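Local coordinates for protein oxidoreductase (Ralstonia eutropha, PDB 3HJ9) that binds flavin mononucleotide and probably works as an FMN-dependent oxidoreductase of the nitroreductase family, at residues Pro61-Gln64 against Leu65-Leu69; Trp187-Arg190 against Arg191-Ala194; Ser198-Glu201 against Asp202-Pro205. All blocks are in the same frame, centred on the assembly; numbering follows the deposited sequence.

Contact 1: Pro61-Gln64 against Leu65-Leu69; sequences PLKQ and LSELL
Lys-63 and Glu-67, one helical turn apart, join their charged ends across the first turns of helix 62-73. The lysine chain runs straight out to CE, with CG anti to the backbone N (chi1 -174°), and then bends at its last torsion, which brings NZ back over the glutamate. There NZ lies 3.0 Å from OE2 of Glu-67 in a salt bridge, and it comes from above the carboxylate plane, 40° out of it. The glutamate is buried and its carboxylate has further partners: OE1 is hydrogen-bonded to the hydroxyl of Tyr-174 on helix 156-177, and OE2 takes a weak bond from the backbone N of Asp-35. Its chain also packs on Met-43 of the second subunit.

The tight part of the contact lies beneath. Pro-61 is the N-cap, and its O accepts from Leu-65 N at 3.0 Å, the first of four consecutive i to i+4 bonds between the two segments, the fourth being Leu-68 N to Gln-64 O, also 3.0 Å. Leu-65 turns to strands 113-116 and 137-144, while Leu-68 packs on helix 156-177. Ser-66 is buried as well, and its OG is hydrogen-bonded to Pro-32 O and to His-112 NE2. Toward solvent the fit is looser: exposed Leu-62 brings CD1 only to 4.5 Å from Leu-65 CD2.

A carboxylate gripped by lysine and tyrosine, with a weak bond from a backbone N, would be expected to stay ionised despite its burial, and the exposed Lys-63 could supply a balancing charge from the solvent side.

Contact 2: Trp187-Arg190 against Arg191-Ala194; sequences WLNR and RQLA. With FMN (flavin mononucleotide), chain C.
The backbone of Asn-189 folds into an inverse gamma turn and then passes straight into helix 190-196, whose first i to i+4 bond runs from Leu-193 N to Asn-189 O at 2.9 Å. The next, from Ala-194 N to Arg-190 O, is 2.8 Å.

Asn-189 is the N-cap in side chain as well as backbone. With CG anti to the backbone N (chi1 -176°), its amide lies over the first turn, and OD1 accepts from Gln-192 N at 3.3 Å. The donor stands above the carbonyl plane, 55° out of it, so this capping bond, at the long end of the range, is not directed at a lone pair. A water also donates to OD1 and accepts from Arg-191 N at 2.9 Å, so that a second N-H of the first turn is satisfied. The Asn-189 and Gln-192 amides stack, their planes 26° apart, with Asn-189 ND2 3.6 Å from Gln-192 OE1. On the buried flank Leu-188 CD1 meets Leu-193 CD2 at 4.4 Å.

Trp-187, upstream, borders the cofactor: its backbone N donates a nearly straight bond to O4 of FMN at 3.1 Å, and that oxygen also lies at the indole edge, in the ring plane. Its NE1 is hydrogen-bonded to the hydroxyl of Tyr-89 of the second subunit.

The stretch thus links the end of strand 181-185, beside the flavin, to helix 190-196. Leu-188 and Ala-194 rest on Pro-205 of strand 203-212, and Arg-190 forms salt bridges to Glu-157 of helix 156-177 and to Glu-204.

Contact 3: Ser198-Glu201 against Asp202-Pro205; sequences SLNE and DEEP
The carboxylate of Glu-203 and the side-chain amide of Asn-200 lie side by side and point the same way, their planes 19° apart. From above the carboxylate face, 40° out of its plane, the backbone N of Asn-200 donates to OE1 of Glu-203 at 2.8 Å. ND2 of Asn-200 stays 3.6 Å from OE2 of Glu-203, and turns instead to a water that it reaches at 3.2 Å. The same water donates to OD1 of Asp-202, joining the two side chains across the turn.

Glu-203 gets its carboxylate there with CG anti to the carbonyl carbon (chi1 -72°) and the rest of the chain extended, so that the group folds back along the turn to the N-H of Asn-200. Leu-199 CB and CD2 close in on the same OE1, each at 3.6 Å. The other branch of the leucine, CD1, lies against Pro-205 CD at 3.7 Å as the two side chains pass in opposite directions. Leu-199 and Glu-203 also touch Val-142 and Tyr-97, which sets this corner of the loop against strands 137-144 and 94-100.

The backbone closes the loop from Glu-203 N to Asn-200 O at 3.1 Å, with the donor well above the carbonyl plane. A second water lies within bonding distance of both Asn-200 O and Glu-203 O, though it has more acceptors around it than protons to give.

Such a layout is that of a helix-to-strand connection: a Schellman motif at Ser-198 ends helix 190-196, and a type I beta turn from Asn-200 to Glu-203 sends the chain into strand 203-212, which pairs antiparallel with strand 137-144.

Overall arrangement
Contacts 2 and 3 lie on the same side of the chain's centre, with centres 10 Å apart, whereas contact 1 sits on the opposite side, 26 and 25 Å from contacts 2 and 3 between centres. All three mix buried and exposed residues. Contact 1 stays within one helix, with Leu-65 and Leu-69 against the sheet and a salt bridge between an exposed lysine and a buried glutamate. Contact 2 opens a helix by capping and reaches FMN; contact 3 follows that helix into strand 203-212 through a watered turn. These two touch directly, by a salt bridge, by packing and by a probable hydrogen bond from Leu-199 N to Ala-194 O (3.1 Å). Only contacts 1 and 2 meet the second subunit.

Contact 1: Pro61-Gln64 against Leu65-Leu69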
ATOM      1  N   PRO A  61     -19.857 -12.115  -7.336  1.00 19.93           N
ATOM      2  CA  PRO A  61     -20.539 -11.854  -8.605  1.00 19.82           C
ATOM      3  C   PRO A  61     -19.594 -11.088  -9.527  1.00 19.98           C
ATOM      4  O   PRO A  61     -18.641 -10.429  -9.053  1.00 18.78           O
ATOM      5  CB  PRO A  61     -21.758 -11.002  -8.215  1.00 20.53           C
ATOM      6  CG  PRO A  61     -21.580 -10.628  -6.786  1.00 20.61           C
ATOM      7  CD  PRO A  61     -20.527 -11.487  -6.187  1.00 20.39           C
ATOM      8  N   LEU A  62     -19.855 -11.167 -10.824  1.00 19.36           N
ATOM      9  CA  LEU A  62     -19.000 -10.531 -11.828  1.00 19.90           C
ATOM     10  C   LEU A  62     -18.791  -9.035 -11.567  1.00 20.08           C
ATOM     11  O   LEU A  62     -17.684  -8.535 -11.767  1.00 19.94           O
ATOM     12  CB  LEU A  62     -19.549 -10.772 -13.242  1.00 20.16           C
ATOM     13  CG  LEU A  62     -18.631 -10.484 -14.427  1.00 21.09           C
ATOM     14  CD1 LEU A  62     -17.401 -11.393 -14.418  1.00 21.43           C
ATOM     15  CD2 LEU A  62     -19.446 -10.682 -15.705  1.00 22.00           C
ATOM     16  N   LYS A  63     -19.835  -8.343 -11.097  1.00 20.67           N
ATOM     17  CA  LYS A  63     -19.746  -6.909 -10.745  1.00 21.73           C
ATOM     18  C   LYS A  63     -18.683  -6.656  -9.676  1.00 20.77           C
ATOM     19  O   LYS A  63     -17.924  -5.698  -9.784  1.00 19.51           O
ATOM     20  CB  LYS A  63     -21.103  -6.362 -10.253  1.00 23.78           C
ATOM     21  CG  LYS A  63     -21.164  -4.812  -9.984  1.00 26.25           C
ATOM     22  CD  LYS A  63     -22.561  -4.390  -9.462  1.00 28.16           C
ATOM     23  CE  LYS A  63     -22.687  -2.889  -9.124  1.00 29.45           C
ATOM     24  NZ  LYS A  63     -21.703  -2.410  -8.112  1.00 30.77           N
ATOM     25  N   GLN A  64     -18.645  -7.509  -8.651  1.00 21.48           N
ATOM     26  CA  GLN A  64     -17.681  -7.383  -7.577  1.00 23.39           C
ATOM     27  C   GLN A  64     -16.286  -7.761  -8.034  1.00 23.68           C
ATOM     28  O   GLN A  64     -15.341  -7.068  -7.678  1.00 23.78           O
ATOM     29  CB  GLN A  64     -18.063  -8.159  -6.326  1.00 25.32           C
ATOM     30  CG  GLN A  64     -19.182  -7.514  -5.522  1.00 27.23           C
ATOM     31  CD  GLN A  64     -19.392  -8.180  -4.165  1.00 28.59           C
ATOM     32  OE1 GLN A  64     -18.927  -9.303  -3.927  1.00 29.38           O
ATOM     33  NE2 GLN A  64     -20.117  -7.495  -3.273  1.00 29.38           N
ATOM     34  N   LEU A  65     -16.141  -8.845  -8.805  1.00 23.01           N
ATOM     35  CA  LEU A  65     -14.808  -9.187  -9.344  1.00 21.53           C
ATOM     36  C   LEU A  65     -14.239  -8.002 -10.142  1.00 21.03           C
ATOM     37  O   LEU A  65     -13.075  -7.632  -9.989  1.00 20.80           O
ATOM     38  CB  LEU A  65     -14.880 -10.423 -10.221  1.00 20.19           C
ATOM     39  CG  LEU A  65     -13.592 -10.981 -10.833  1.00 19.18           C
ATOM     40  CD1 LEU A  65     -12.535 -11.281  -9.757  1.00 17.00           C
ATOM     41  CD2 LEU A  65     -13.964 -12.229 -11.680  1.00 18.63           C
ATOM     42  N   SER A  66     -15.095  -7.389 -10.949  1.00 21.02           N
ATOM     43  CA  SER A  66     -14.726  -6.241 -11.776  1.00 20.97           C
ATOM     44  C   SER A  66     -14.247  -5.053 -10.968  1.00 20.92           C
ATOM     45  O   SER A  66     -13.167  -4.520 -11.228  1.00 20.22           O
ATOM     46  CB  SER A  66     -15.914  -5.820 -12.641  1.00 20.60           C
ATOM     47  OG  SER A  66     -15.684  -4.586 -13.295  1.00 21.18           O
ATOM     48  N   GLU A  67     -15.059  -4.637 -10.000  1.00 20.83           N
ATOM     49  CA  GLU A  67     -14.728  -3.490  -9.155  1.00 20.86           C
ATOM     50  C   GLU A  67     -13.461  -3.700  -8.296  1.00 19.02           C
ATOM     51  O   GLU A  67     -12.666  -2.790  -8.157  1.00 19.02           O
ATOM     52  CB  GLU A  67     -15.944  -3.056  -8.326  1.00 21.64           C
ATOM     53  CG  GLU A  67     -17.074  -2.500  -9.188  1.00 23.28           C
ATOM     54  CD  GLU A  67     -18.294  -2.086  -8.407  1.00 24.88           C
ATOM     55  OE1 GLU A  67     -18.449  -2.522  -7.243  1.00 27.23           O
ATOM     56  OE2 GLU A  67     -19.099  -1.306  -8.960  1.00 28.10           O
ATOM     57  N   LEU A  68     -13.275  -4.908  -7.789  1.00 18.82           N
ATOM     58  CA  LEU A  68     -12.089  -5.312  -7.005  1.00 18.31           C
ATOM     59  C   LEU A  68     -10.816  -5.162  -7.836  1.00 19.33           C
ATOM     60  O   LEU A  68      -9.812  -4.531  -7.386  1.00 19.33           O
ATOM     61  CB  LEU A  68     -12.214  -6.795  -6.573  1.00 18.72           C
ATOM     62  CG  LEU A  68     -11.009  -7.488  -5.929  1.00 19.62           C
ATOM     63  CD1 LEU A  68     -10.647  -6.808  -4.576  1.00 17.87           C
ATOM     64  CD2 LEU A  68     -11.270  -9.009  -5.789  1.00 19.21           C
ATOM     65  N   LEU A  69     -10.853  -5.762  -9.030  1.00 18.33           N
ATOM     66  CA  LEU A  69      -9.728  -5.694  -9.951  1.00 18.30           C
ATOM     67  C   LEU A  69      -9.442  -4.241 -10.351  1.00 16.74           C
ATOM     68  O   LEU A  69      -8.306  -3.859 -10.340  1.00 16.94           O
ATOM     69  CB  LEU A  69      -9.910  -6.610 -11.175  1.00 17.41           C
ATOM     70  CG  LEU A  69      -9.799  -8.106 -10.845  1.00 18.19           C
ATOM     71  CD1 LEU A  69     -10.270  -8.916 -12.014  1.00 18.25           C
ATOM     72  CD2 LEU A  69      -8.373  -8.510 -10.466  1.00 18.11           C
TER

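Contact 2: Trp187-Arg190 against Arg191-Ala194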
ATOM      1  N   TRP A 187       4.204 -14.290   2.905  1.00 18.58           N
ATOM      2  CA  TRP A 187       4.904 -15.550   3.042  1.00 18.11           C
ATOM      3  C   TRP A 187       4.628 -16.371   1.794  1.00 18.46           C
ATOM      4  O   TRP A 187       3.701 -17.202   1.770  1.00 20.38           O
ATOM      5  CB  TRP A 187       4.478 -16.299   4.297  1.00 16.62           C
ATOM      6  CG  TRP A 187       5.229 -15.860   5.481  1.00 16.02           C
ATOM      7  CD1 TRP A 187       4.932 -14.839   6.324  1.00 15.45           C
ATOM      8  CD2 TRP A 187       6.434 -16.453   5.958  1.00 15.42           C
ATOM      9  NE1 TRP A 187       5.867 -14.783   7.336  1.00 15.99           N
ATOM     10  CE2 TRP A 187       6.801 -15.764   7.135  1.00 15.24           C
ATOM     11  CE3 TRP A 187       7.219 -17.529   5.525  1.00 15.87           C
ATOM     12  CZ2 TRP A 187       7.940 -16.083   7.860  1.00 15.58           C
ATOM     13  CZ3 TRP A 187       8.372 -17.863   6.264  1.00 15.31           C
ATOM     14  CH2 TRP A 187       8.705 -17.154   7.420  1.00 15.83           C
ATOM     15  N   LEU A 188       5.456 -16.124   0.774  1.00 18.25           N
ATOM     16  CA  LEU A 188       5.375 -16.795  -0.525  1.00 18.30           C
ATOM     17  C   LEU A 188       6.658 -17.536  -0.827  1.00 18.09           C
ATOM     18  O   LEU A 188       7.724 -16.976  -0.634  1.00 18.94           O
ATOM     19  CB  LEU A 188       5.148 -15.768  -1.664  1.00 18.25           C
ATOM     20  CG  LEU A 188       3.925 -14.839  -1.627  1.00 18.87           C
ATOM     21  CD1 LEU A 188       3.853 -14.071  -2.996  1.00 17.62           C
ATOM     22  CD2 LEU A 188       2.627 -15.599  -1.356  1.00 18.40           C
ATOM     23  N   ASN A 189       6.550 -18.807  -1.237  1.00 16.97           N
ATOM     24  CA  ASN A 189       7.661 -19.536  -1.834  1.00 16.62           C
ATOM     25  C   ASN A 189       7.615 -19.009  -3.282  1.00 16.69           C
ATOM     26  O   ASN A 189       6.904 -19.547  -4.154  1.00 15.60           O
ATOM     27  CB  ASN A 189       7.476 -21.061  -1.726  1.00 17.67           C
ATOM     28  CG  ASN A 189       8.678 -21.830  -2.257  1.00 17.14           C
ATOM     29  OD1 ASN A 189       9.389 -21.344  -3.163  1.00 18.66           O
ATOM     30  ND2 ASN A 189       8.948 -22.993  -1.672  1.00 13.83           N
ATOM     31  N   ARG A 190       8.355 -17.921  -3.524  1.00 14.60           N
ATOM     32  CA  ARG A 190       8.223 -17.190  -4.790  1.00 15.63           C
ATOM     33  C   ARG A 190       8.574 -18.023  -6.020  1.00 14.75           C
ATOM     34  O   ARG A 190       7.830 -18.017  -6.998  1.00 14.91           O
ATOM     35  CB  ARG A 190       9.041 -15.883  -4.771  1.00 15.67           C
ATOM     36  CG  ARG A 190       8.656 -14.960  -3.668  1.00 16.35           C
ATOM     37  CD  ARG A 190       9.486 -13.736  -3.722  1.00 16.83           C
ATOM     38  NE  ARG A 190       9.056 -12.749  -2.756  1.00 18.94           N
ATOM     39  CZ  ARG A 190       9.593 -11.531  -2.628  1.00 21.11           C
ATOM     40  NH1 ARG A 190      10.602 -11.147  -3.402  1.00 21.27           N
ATOM     41  NH2 ARG A 190       9.121 -10.680  -1.713  1.00 21.41           N
ATOM     42  N   ARG A 191       9.666 -18.765  -5.952  1.00 15.60           N
ATOM     43  CA  ARG A 191      10.069 -19.613  -7.076  1.00 17.94           C
ATOM     44  C   ARG A 191       9.100 -20.765  -7.381  1.00 17.20           C
ATOM     45  O   ARG A 191       8.826 -21.062  -8.565  1.00 16.01           O
ATOM     46  CB  ARG A 191      11.488 -20.137  -6.882  1.00 20.32           C
ATOM     47  CG  ARG A 191      12.545 -19.034  -6.939  1.00 22.80           C
ATOM     48  CD  ARG A 191      13.888 -19.650  -6.694  1.00 25.04           C
ATOM     49  NE  ARG A 191      14.219 -20.625  -7.740  1.00 26.75           N
ATOM     50  CZ  ARG A 191      15.085 -21.631  -7.638  1.00 26.67           C
ATOM     51  NH1 ARG A 191      15.768 -21.880  -6.509  1.00 27.52           N
ATOM     52  NH2 ARG A 191      15.261 -22.417  -8.696  1.00 27.97           N
ATOM     53  N   GLN A 192       8.599 -21.407  -6.327  1.00 16.18           N
ATOM     54  CA  GLN A 192       7.622 -22.481  -6.473  1.00 17.24           C
ATOM     55  C   GLN A 192       6.313 -21.941  -7.084  1.00 16.30           C
ATOM     56  O   GLN A 192       5.768 -22.534  -8.009  1.00 17.29           O
ATOM     57  CB  GLN A 192       7.371 -23.105  -5.121  1.00 18.22           C
ATOM     58  CG  GLN A 192       6.387 -24.224  -5.069  1.00 20.87           C
ATOM     59  CD  GLN A 192       6.354 -24.811  -3.686  1.00 21.93           C
ATOM     60  OE1 GLN A 192       7.208 -25.631  -3.348  1.00 24.39           O
ATOM     61  NE2 GLN A 192       5.385 -24.393  -2.871  1.00 21.70           N
ATOM     62  N   LEU A 193       5.824 -20.831  -6.550  1.00 16.54           N
ATOM     63  CA  LEU A 193       4.609 -20.207  -7.042  1.00 17.47           C
ATOM     64  C   LEU A 193       4.801 -19.704  -8.486  1.00 17.26           C
ATOM     65  O   LEU A 193       3.907 -19.882  -9.294  1.00 17.63           O
ATOM     66  CB  LEU A 193       4.116 -19.074  -6.130  1.00 17.98           C
ATOM     67  CG  LEU A 193       2.752 -18.430  -6.482  1.00 18.47           C
ATOM     68  CD1 LEU A 193       1.659 -19.522  -6.569  1.00 19.70           C
ATOM     69  CD2 LEU A 193       2.380 -17.360  -5.455  1.00 18.57           C
ATOM     70  N   ALA A 194       5.962 -19.121  -8.797  1.00 18.17           N
ATOM     71  CA  ALA A 194       6.275 -18.635 -10.161  1.00 19.52           C
ATOM     72  C   ALA A 194       6.190 -19.804 -11.168  1.00 19.67           C
ATOM     73  O   ALA A 194       5.607 -19.667 -12.235  1.00 19.87           O
ATOM     74  CB  ALA A 194       7.638 -17.962 -10.223  1.00 17.54           C
TER
HETATM   75  N1  FMN C 300      -1.176 -12.598   7.109  1.00 21.46           N
HETATM   76  C2  FMN C 300      -1.100 -13.967   6.932  1.00 23.43           C
HETATM   77  O2  FMN C 300      -1.949 -14.706   7.436  1.00 24.15           O
HETATM   78  N3  FMN C 300      -0.067 -14.497   6.162  1.00 24.40           N
HETATM   79  C4  FMN C 300       0.906 -13.675   5.608  1.00 23.34           C
HETATM   80  O4  FMN C 300       1.802 -14.201   4.933  1.00 23.41           O
HETATM   81  C4A FMN C 300       0.830 -12.284   5.792  1.00 22.28           C
HETATM   82  N5  FMN C 300       1.774 -11.440   5.241  1.00 22.79           N
HETATM   83  C5A FMN C 300       1.653 -10.065   5.360  1.00 23.11           C
HETATM   84  C6  FMN C 300       2.618  -9.273   4.749  1.00 23.28           C
HETATM   85  C7  FMN C 300       2.547  -7.877   4.863  1.00 23.42           C
HETATM   86  C7M FMN C 300       3.595  -7.026   4.201  1.00 23.65           C
HETATM   87  C8  FMN C 300       1.522  -7.274   5.603  1.00 23.29           C
HETATM   88  C8M FMN C 300       1.466  -5.783   5.741  1.00 21.55           C
HETATM   89  C9  FMN C 300       0.555  -8.077   6.237  1.00 22.58           C
HETATM   90  C9A FMN C 300       0.607  -9.485   6.124  1.00 22.01           C
HETATM   91  N10 FMN C 300      -0.331 -10.345   6.701  1.00 22.52           N
HETATM   92  C10 FMN C 300      -0.220 -11.740   6.551  1.00 22.69           C
HETATM   93  C1' FMN C 300      -1.526  -9.830   7.455  1.00 23.00           C
HETATM   94  C2' FMN C 300      -1.238  -9.465   8.886  1.00 24.34           C
HETATM   95  O2' FMN C 300      -1.038 -10.624   9.670  1.00 23.54           O
HETATM   96  C3' FMN C 300      -2.413  -8.641   9.395  1.00 25.31           C
HETATM   97  O3' FMN C 300      -2.382  -7.398   8.725  1.00 26.58           O
HETATM   98  C4' FMN C 300      -2.286  -8.467  10.920  1.00 25.85           C
HETATM   99  O4' FMN C 300      -2.744  -9.683  11.501  1.00 26.29           O
HETATM  100  C5' FMN C 300      -3.070  -7.284  11.469  1.00 25.83           C
HETATM  101  O5' FMN C 300      -4.448  -7.552  11.217  1.00 26.25           O
HETATM  102  P   FMN C 300      -5.331  -6.493  10.415  1.00 27.45           P
HETATM  103  O1P FMN C 300      -5.107  -5.073  10.864  1.00 25.02           O
HETATM  104  O2P FMN C 300      -4.957  -6.590   8.947  1.00 25.37           O
HETATM  105  O3P FMN C 300      -6.796  -6.872  10.634  1.00 25.80           O
HETATM  106  O   HOH W   1      11.536 -18.928  -3.779  1.00 24.65           O

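Contact 3: Ser198-Glu201 against Asp202-Pro205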
ATOM      1  N   SER A 198       3.457 -20.491 -14.341  1.00 15.89           N
ATOM      2  CA  SER A 198       4.079 -20.462 -15.683  1.00 16.21           C
ATOM      3  C   SER A 198       4.578 -19.031 -16.030  1.00 16.67           C
ATOM      4  O   SER A 198       4.435 -18.570 -17.155  1.00 15.10           O
ATOM      5  CB  SER A 198       3.108 -20.999 -16.748  1.00 17.47           C
ATOM      6  OG  SER A 198       2.582 -22.304 -16.395  1.00 19.25           O
ATOM      7  N   LEU A 199       5.122 -18.332 -15.033  1.00 17.53           N
ATOM      8  CA  LEU A 199       5.618 -16.954 -15.216  1.00 17.82           C
ATOM      9  C   LEU A 199       6.935 -16.988 -15.970  1.00 18.31           C
ATOM     10  O   LEU A 199       7.634 -17.995 -15.956  1.00 16.04           O
ATOM     11  CB  LEU A 199       5.852 -16.250 -13.872  1.00 17.99           C
ATOM     12  CG  LEU A 199       4.689 -15.945 -12.954  1.00 18.94           C
ATOM     13  CD1 LEU A 199       5.150 -15.256 -11.665  1.00 18.70           C
ATOM     14  CD2 LEU A 199       3.600 -15.131 -13.665  1.00 19.58           C
ATOM     15  N   ASN A 200       7.271 -15.874 -16.618  1.00 19.56           N
ATOM     16  CA  ASN A 200       8.558 -15.717 -17.311  1.00 20.59           C
ATOM     17  C   ASN A 200       9.654 -15.542 -16.284  1.00 19.17           C
ATOM     18  O   ASN A 200       9.346 -15.250 -15.121  1.00 16.94           O
ATOM     19  CB  ASN A 200       8.544 -14.474 -18.201  1.00 22.76           C
ATOM     20  CG  ASN A 200       7.525 -14.569 -19.301  1.00 25.29           C
ATOM     21  OD1 ASN A 200       7.279 -15.644 -19.844  1.00 28.43           O
ATOM     22  ND2 ASN A 200       6.929 -13.441 -19.649  1.00 28.02           N
ATOM     23  N   GLU A 201      10.913 -15.687 -16.715  1.00 19.05           N
ATOM     24  CA  GLU A 201      12.075 -15.527 -15.811  1.00 21.47           C
ATOM     25  C   GLU A 201      12.140 -14.200 -15.072  1.00 21.81           C
ATOM     26  O   GLU A 201      12.481 -14.189 -13.890  1.00 21.15           O
ATOM     27  CB  GLU A 201      13.413 -15.744 -16.522  1.00 22.90           C
ATOM     28  CG  GLU A 201      13.689 -17.206 -16.829  1.00 25.62           C
ATOM     29  CD  GLU A 201      15.092 -17.452 -17.416  1.00 27.35           C
ATOM     30  OE1 GLU A 201      16.053 -16.702 -17.090  1.00 28.73           O
ATOM     31  OE2 GLU A 201      15.235 -18.427 -18.188  1.00 29.29           O
ATOM     32  N   ASP A 202      11.783 -13.110 -15.764  1.00 21.15           N
ATOM     33  CA  ASP A 202      11.793 -11.758 -15.184  1.00 21.89           C
ATOM     34  C   ASP A 202      10.545 -11.375 -14.328  1.00 20.49           C
ATOM     35  O   ASP A 202      10.433 -10.228 -13.916  1.00 20.65           O
ATOM     36  CB  ASP A 202      12.102 -10.701 -16.283  1.00 23.17           C
ATOM     37  CG  ASP A 202      10.984 -10.545 -17.323  1.00 24.73           C
ATOM     38  OD1 ASP A 202       9.897 -11.128 -17.161  1.00 26.27           O
ATOM     39  OD2 ASP A 202      11.208  -9.838 -18.332  1.00 28.14           O
ATOM     40  N   GLU A 203       9.650 -12.328 -14.033  1.00 19.09           N
ATOM     41  CA  GLU A 203       8.419 -12.088 -13.269  1.00 19.47           C
ATOM     42  C   GLU A 203       8.489 -12.745 -11.906  1.00 18.82           C
ATOM     43  O   GLU A 203       8.672 -13.939 -11.824  1.00 20.18           O
ATOM     44  CB  GLU A 203       7.207 -12.615 -14.042  1.00 20.38           C
ATOM     45  CG  GLU A 203       6.892 -11.756 -15.247  1.00 22.64           C
ATOM     46  CD  GLU A 203       5.898 -12.356 -16.239  1.00 24.69           C
ATOM     47  OE1 GLU A 203       5.655 -13.600 -16.249  1.00 26.38           O
ATOM     48  OE2 GLU A 203       5.375 -11.559 -17.059  1.00 27.08           O
ATOM     49  N   GLU A 204       8.285 -11.973 -10.846  1.00 18.81           N
ATOM     50  CA  GLU A 204       8.426 -12.454  -9.469  1.00 19.25           C
ATOM     51  C   GLU A 204       7.171 -12.162  -8.640  1.00 19.28           C
ATOM     52  O   GLU A 204       6.812 -10.995  -8.505  1.00 15.15           O
ATOM     53  CB  GLU A 204       9.620 -11.754  -8.815  1.00 19.67           C
ATOM     54  CG  GLU A 204       9.835 -12.129  -7.339  1.00 21.00           C
ATOM     55  CD  GLU A 204      11.060 -11.496  -6.723  1.00 21.90           C
ATOM     56  OE1 GLU A 204      11.253 -10.280  -6.964  1.00 22.89           O
ATOM     57  OE2 GLU A 204      11.777 -12.205  -5.954  1.00 21.76           O
ATOM     58  N   PRO A 205       6.504 -13.210  -8.093  1.00 18.01           N
ATOM     59  CA  PRO A 205       5.394 -12.963  -7.166  1.00 18.43           C
ATOM     60  C   PRO A 205       5.913 -12.254  -5.914  1.00 18.85           C
ATOM     61  O   PRO A 205       6.932 -12.693  -5.379  1.00 18.90           O
ATOM     62  CB  PRO A 205       4.888 -14.375  -6.791  1.00 18.14           C
ATOM     63  CG  PRO A 205       5.571 -15.329  -7.687  1.00 18.94           C
ATOM     64  CD  PRO A 205       6.736 -14.652  -8.339  1.00 18.99           C
TER
HETATM   65  O   HOH W   2      10.044 -16.116 -12.520  1.00 22.71           O
HETATM   66  O   HOH W   3       8.179 -10.567 -19.200  1.00 30.83           O